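Local coordinates for conserved hypothetical protein (Sulfolobus solfataricus, PDB 2GF6) that probably hydrolyses the thioester bond of acyl-coenzyme A, as a member of the hotdog-fold 4-hydroxybenzoyl-CoA thioesterase family, at residues A[23-26]-A[27-30]. Sequence-based numbering, arbitrary orientation.
With COA (coenzyme A), chain F.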
loop_
_atom_site.group_PDB
_atom_site.type_symbol
_atom_site.label_atom_id
_atom_site.label_comp_id
_atom_site.label_asym_id
_atom_site.label_seq_id
_atom_site.Cartn_x
_atom_site.Cartn_y
_atom_site.Cartn_z
ATOM N N ILE A 23 11.436 5.021 8.324
ATOM C CA ILE A 23 12.165 3.870 7.820
ATOM C C ILE A 23 11.234 3.120 6.928
ATOM O O ILE A 23 9.987 3.325 7.002
ATOM C CB ILE A 23 12.607 2.913 8.962
ATOM C CG1 ILE A 23 11.393 2.389 9.766
ATOM C CG2 ILE A 23 13.567 3.630 9.888
ATOM C CD1 ILE A 23 11.785 1.365 10.837
ATOM N N ALA A 24 11.819 2.262 6.099
ATOM C CA ALA A 24 11.025 1.376 5.257
ATOM C C ALA A 24 10.179 0.412 6.099
ATOM O O ALA A 24 10.637 -0.134 7.119
ATOM C CB ALA A 24 11.919 0.611 4.319
ATOM N N HIS A 25 8.947 0.220 5.647
ATOM C CA HIS A 25 7.939 -0.567 6.348
ATOM C C HIS A 25 7.834 -1.986 5.757
ATOM O O HIS A 25 8.454 -2.313 4.728
ATOM C CB HIS A 25 6.567 0.161 6.309
ATOM C CG HIS A 25 6.089 0.536 4.928
ATOM N ND1 HIS A 25 6.122 -0.326 3.852
ATOM C CD2 HIS A 25 5.540 1.683 4.461
ATOM C CE1 HIS A 25 5.632 0.272 2.785
ATOM N NE2 HIS A 25 5.243 1.484 3.134
ATOM N N TYR A 26 7.037 -2.819 6.416
ATOM C CA TYR A 26 6.864 -4.208 6.032
ATOM C C TYR A 26 6.623 -4.448 4.569
ATOM O O TYR A 26 7.176 -5.410 4.020
ATOM C CB TYR A 26 5.651 -4.763 6.767
ATOM C CG TYR A 26 5.357 -6.249 6.694
ATOM C CD1 TYR A 26 6.033 -7.149 7.503
ATOM C CD2 TYR A 26 4.316 -6.729 5.927
ATOM C CE1 TYR A 26 5.744 -8.483 7.504
ATOM C CE2 TYR A 26 3.991 -8.107 5.920
ATOM C CZ TYR A 26 4.718 -8.971 6.722
ATOM O OH TYR A 26 4.450 -10.302 6.775
ATOM N N ALA A 27 5.751 -3.653 3.952
ATOM C CA ALA A 27 5.329 -3.910 2.568
ATOM C C ALA A 27 6.415 -3.466 1.639
ATOM O O ALA A 27 6.515 -3.932 0.521
ATOM C CB ALA A 27 4.009 -3.145 2.237
ATOM N N ALA A 28 7.231 -2.532 2.077
ATOM C CA ALA A 28 8.291 -2.050 1.214
ATOM C C ALA A 28 9.205 -3.205 0.820
ATOM O O ALA A 28 9.647 -3.328 -0.349
ATOM C CB ALA A 28 9.060 -0.983 1.918
ATOM N N TYR A 29 9.463 -4.082 1.783
ATOM C CA TYR A 29 10.418 -5.181 1.573
ATOM C C TYR A 29 9.882 -6.156 0.547
ATOM O O TYR A 29 10.646 -6.734 -0.234
ATOM C CB TYR A 29 10.790 -5.842 2.919
ATOM C CG TYR A 29 11.725 -4.961 3.762
ATOM C CD1 TYR A 29 13.093 -4.930 3.519
ATOM C CD2 TYR A 29 11.234 -4.111 4.744
ATOM C CE1 TYR A 29 13.929 -4.116 4.239
ATOM C CE2 TYR A 29 12.072 -3.299 5.476
ATOM C CZ TYR A 29 13.412 -3.296 5.222
ATOM O OH TYR A 29 14.282 -2.478 5.940
ATOM N N TYR A 30 8.558 -6.301 0.520
ATOM C CA TYR A 30 7.843 -7.047 -0.516
ATOM C C TYR A 30 8.000 -6.365 -1.848
ATOM O O TYR A 30 8.091 -7.021 -2.875
ATOM C CB TYR A 30 6.357 -7.135 -0.152
ATOM C CG TYR A 30 5.420 -7.819 -1.173
ATOM C CD1 TYR A 30 5.283 -9.203 -1.214
ATOM C CD2 TYR A 30 4.655 -7.074 -2.052
ATOM C CE1 TYR A 30 4.434 -9.815 -2.133
ATOM C CE2 TYR A 30 3.822 -7.669 -2.974
ATOM C CZ TYR A 30 3.699 -9.034 -3.007
ATOM O OH TYR A 30 2.810 -9.640 -3.909
HETATM N N1A COA F . 14.352 -12.669 17.864
HETATM C C2A COA F . 14.477 -12.738 19.244
HETATM N N3A COA F . 15.196 -11.774 19.928
HETATM C C4A COA F . 15.788 -10.767 19.253
HETATM C C5A COA F . 15.686 -10.679 17.872
HETATM C C6A COA F . 14.961 -11.631 17.172
HETATM N N6A COA F . 14.851 -11.524 15.851
HETATM N N7A COA F . 16.370 -9.591 17.466
HETATM C C8A COA F . 16.895 -8.990 18.548
HETATM N N9A COA F . 16.548 -9.710 19.663
HETATM C C1B COA F . 17.008 -9.486 21.053
HETATM C C2B COA F . 18.526 -9.400 21.154
HETATM O O2B COA F . 19.117 -10.644 21.414
HETATM C C3B COA F . 18.701 -8.437 22.299
HETATM O O3B COA F . 18.537 -9.109 23.516
HETATM P P3B COA F . 19.746 -9.075 24.571
HETATM O O7A COA F . 19.321 -9.909 25.756
HETATM O O8A COA F . 20.024 -7.628 24.986
HETATM O O9A COA F . 20.933 -9.733 23.888
HETATM C C4B COA F . 17.550 -7.473 22.138
HETATM O O4B COA F . 16.515 -8.259 21.575
HETATM C C5B COA F . 17.902 -6.319 21.210
HETATM O O5B COA F . 18.747 -6.737 20.162
HETATM P P1A COA F . 20.048 -5.868 19.782
HETATM O O1A COA F . 20.648 -6.350 18.479
HETATM O O2A COA F . 21.072 -5.922 20.885
HETATM O O3A COA F . 19.410 -4.398 19.547
HETATM P P2A COA F . 20.238 -3.094 19.060
HETATM O O4A COA F . 21.539 -3.492 18.425
HETATM O O5A COA F . 20.388 -2.140 20.237
HETATM O O6A COA F . 19.315 -2.403 17.950
HETATM C CBP COA F . 18.009 -2.346 16.040
HETATM C CCP COA F . 18.310 -3.131 17.299
HETATM C CDP COA F . 19.315 -1.867 15.387
HETATM C CEP COA F . 17.159 -1.144 16.455
HETATM C CAP COA F . 17.330 -3.294 15.056
HETATM O OAP COA F . 18.253 -4.264 14.624
HETATM C C9P COA F . 16.798 -2.594 13.839
HETATM O O9P COA F . 16.908 -1.220 13.654
HETATM N N8P COA F . 16.199 -3.372 12.973
HETATM C C7P COA F . 15.629 -2.818 11.777
HETATM C C6P COA F . 14.203 -2.427 12.062
HETATM C C5P COA F . 13.494 -2.301 10.753
HETATM O O5P COA F . 13.919 -1.545 9.872
HETATM N N4P COA F . 12.451 -3.089 10.647
HETATM C C3P COA F . 11.139 -2.589 10.397
HETATM C C2P COA F . 10.837 -2.689 8.924
HETATM S S1P COA F . 9.584 -3.909 8.508
HETATM O O HOH W 1 13.260 -0.555 7.521
#
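Tyr29, in the first turn of helix 26-45, reaches back over the loop that leads into the helix. Its CG lies anti to its own carbonyl carbon (chi1 -74°), which sends the ring along the backbone of Ala24 and His25. CB passes Tyr26 O at 3.8 Å; CD2 then comes within 3.3 Å of His25 O; CE2 touches the methyl of Ala24 and comes 3.7 Å from C2P of coenzyme A. At the tip, OH donates to a water (2.7 Å from OH to the water oxygen) lying in the plane of the ring. The water in turn donates hydrogen bonds to Ala24 O and to the pantetheine carbonyl oxygen O5P, so three bonds grip it. Tyrosine suits the place: the ring lines the thiol arm, and the hydroxyl helps hold the water that bonds the pantetheine amide oxygen. A phenylalanine here would probably keep the packing on Ala24 but take away the donor that holds the water, leaving it freer to turn or drift from O5P.

His25, in turn, caps the helix. With CG between its backbone N and carbonyl carbon (chi1 54°), the imidazole turns its edge to the start of the helix, and ND1 accepts weakly from Ala28 N (3.0 Å from ND1 to N). The same N-H also makes a weak bond to His25 O, a bent, shared pair. NE2 bonds weakly to the backbone O of Tyr16, consistent with a proton on NE2 and ND1 as the acceptor. The small Ala28 fits against the cap, its CB 4.1 Å from that of Ala24. S1P lies 3.5 Å from Tyr26 N, so the N-H and partial positive charge at this helix start would probably polarise the carbonyl of a thioester bound there, consistent with the hydrolysis inferred for the family.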